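Local structure of penicillin-binding protein activator LpoB (Escherichia coli, 4Q6Z) at residues H97-S102 with Q116-Q121. The protein probably regulates peptidoglycan synthesis as an outer-membrane lipoprotein needed by penicillin-binding protein 1B, here represented by its C-terminal domain. Numbering follows the deposited sequence.
Sequences HYVLYS and QLMLVQ
Val99 and Met118 form a hydrogen-bonded pair in the antiparallel beta hairpin of strands 98-106 and 111-119, and show how such a ladder sorts its side chains onto two faces. Met118 N reaches Val99 O at 2.9 Å and Val99 N returns a bond to Met118 O at 3.0 Å; Tyr101 and Gln116 repeat this reciprocal pairing. Beyond the end of strand 111-119, Val120 N still bonds to His97 O.

In the non-hydrogen-bonded pairs, Tyr98 opposes Leu119 and Leu100 opposes Leu117, all on one face. One side-chain meeting is diagonal: Leu117 CD2 lies over the centre of the Tyr98 ring, 4.0 Å from its centroid, in a CH-pi contact, while Leu117 CD1 packs against Tyr98 CB. His97 CD2 lies over the opposite face, toward the rim, leaving the phenol between a methyl and an imidazole; its OH bonds to Thr21 N, which fixes the far end. Leu119 CD1 in turn sits over a face of the His97 ring, 3.8 Å from the centroid.

On the other face, toward helix 84-93, the Met118 chain runs extended and then bends at its last torsion (chi3 69°), bringing CE to the in-plane edge of the Tyr101 ring and within 3.9 Å of Val99 CG2. Val120 CG2 meets the same Val99 methyl at 3.7 Å, and Ile88 adjoins Met118. Strand 25-35 runs parallel along the other side of strand 98-106, so this hairpin forms part of a mixed sheet in a mixed alpha-beta domain, with apolar side chains on both faces.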
# COMPACT_ATOMS: atom_id res chain seq x y z
N HIS A 97 3.99 -11.15 -2.57
CA HIS A 97 4.34 -11.10 -3.98
C HIS A 97 4.52 -9.68 -4.41
O HIS A 97 5.45 -9.34 -5.14
CB HIS A 97 3.25 -11.73 -4.85
CG HIS A 97 3.66 -11.92 -6.28
ND1 HIS A 97 4.85 -12.52 -6.65
CD2 HIS A 97 3.04 -11.55 -7.43
CE1 HIS A 97 4.94 -12.53 -7.97
NE2 HIS A 97 3.85 -11.96 -8.47
N TYR A 98 3.60 -8.84 -3.96
CA TYR A 98 3.71 -7.44 -4.20
C TYR A 98 3.83 -6.75 -2.87
O TYR A 98 3.41 -7.28 -1.87
CB TYR A 98 2.46 -6.95 -4.87
CG TYR A 98 2.17 -7.54 -6.21
CD1 TYR A 98 3.04 -7.35 -7.26
CD2 TYR A 98 1.01 -8.26 -6.45
CE1 TYR A 98 2.77 -7.88 -8.50
CE2 TYR A 98 0.73 -8.78 -7.70
CZ TYR A 98 1.63 -8.59 -8.72
OH TYR A 98 1.38 -9.11 -9.95
N VAL A 99 4.39 -5.56 -2.91
CA VAL A 99 4.23 -4.58 -1.85
C VAL A 99 3.50 -3.41 -2.46
O VAL A 99 3.84 -2.96 -3.56
CB VAL A 99 5.60 -4.09 -1.32
CG1 VAL A 99 5.39 -3.06 -0.24
CG2 VAL A 99 6.44 -5.25 -0.79
N LEU A 100 2.50 -2.90 -1.76
CA LEU A 100 1.76 -1.74 -2.27
C LEU A 100 2.08 -0.48 -1.51
O LEU A 100 1.76 -0.37 -0.33
CB LEU A 100 0.27 -1.98 -2.23
CG LEU A 100 -0.51 -0.80 -2.79
CD1 LEU A 100 -0.32 -0.70 -4.30
CD2 LEU A 100 -1.98 -0.95 -2.43
N TYR A 101 2.72 0.47 -2.18
CA TYR A 101 2.92 1.81 -1.63
C TYR A 101 1.81 2.73 -1.98
O TYR A 101 1.16 2.55 -2.98
CB TYR A 101 4.19 2.40 -2.13
CG TYR A 101 5.36 1.59 -1.65
CD1 TYR A 101 5.84 1.76 -0.36
CD2 TYR A 101 5.95 0.63 -2.46
CE1 TYR A 101 6.93 1.05 0.10
CE2 TYR A 101 7.04 -0.09 -2.02
CZ TYR A 101 7.53 0.12 -0.73
OH TYR A 101 8.62 -0.59 -0.26
N SER A 102 1.63 3.71 -1.12
CA SER A 102 0.66 4.75 -1.34
C SER A 102 1.11 5.97 -0.60
O SER A 102 1.76 5.89 0.43
CB SER A 102 -0.71 4.32 -0.84
OG SER A 102 -0.59 3.23 0.06
N GLN A 116 1.88 2.92 -5.81
CA GLN A 116 2.78 2.10 -6.62
C GLN A 116 2.81 0.67 -6.17
O GLN A 116 3.06 0.38 -5.01
CB GLN A 116 4.20 2.60 -6.55
CG GLN A 116 4.39 4.02 -7.00
CD GLN A 116 5.27 4.73 -6.02
OE1 GLN A 116 6.48 4.82 -6.21
NE2 GLN A 116 4.66 5.21 -4.92
N LEU A 117 2.59 -0.22 -7.11
CA LEU A 117 2.65 -1.63 -6.83
C LEU A 117 4.01 -2.16 -7.23
O LEU A 117 4.32 -2.27 -8.42
CB LEU A 117 1.54 -2.35 -7.61
CG LEU A 117 1.39 -3.84 -7.34
CD1 LEU A 117 0.80 -4.09 -5.97
CD2 LEU A 117 0.50 -4.44 -8.42
N MET A 118 4.83 -2.49 -6.24
CA MET A 118 6.15 -3.05 -6.50
C MET A 118 6.12 -4.56 -6.52
O MET A 118 5.44 -5.18 -5.70
CB MET A 118 7.15 -2.61 -5.45
CG MET A 118 8.51 -3.21 -5.67
SD MET A 118 9.68 -2.58 -4.49
CE MET A 118 9.09 -3.32 -2.96
N LEU A 119 6.87 -5.14 -7.45
CA LEU A 119 7.02 -6.59 -7.50
C LEU A 119 8.19 -7.00 -6.64
O LEU A 119 9.33 -6.68 -6.94
CB LEU A 119 7.22 -7.07 -8.93
CG LEU A 119 7.45 -8.55 -9.21
CD1 LEU A 119 6.41 -9.43 -8.57
CD2 LEU A 119 7.43 -8.77 -10.71
N VAL A 120 7.88 -7.75 -5.59
CA VAL A 120 8.86 -8.08 -4.57
C VAL A 120 10.09 -8.74 -5.17
O VAL A 120 11.22 -8.40 -4.84
CB VAL A 120 8.25 -9.02 -3.53
CG1 VAL A 120 9.31 -9.58 -2.60
CG2 VAL A 120 7.19 -8.28 -2.74
N GLN A 121 9.87 -9.71 -6.05
CA GLN A 121 10.99 -10.47 -6.60
C GLN A 121 12.03 -9.63 -7.33
O GLN A 121 13.20 -10.01 -7.37
CB GLN A 121 10.46 -11.51 -7.57
CG GLN A 121 11.51 -12.53 -7.99
CD GLN A 121 10.89 -13.76 -8.60
OE1 GLN A 121 9.86 -14.28 -8.15
NE2 GLN A 121 11.50 -14.23 -9.67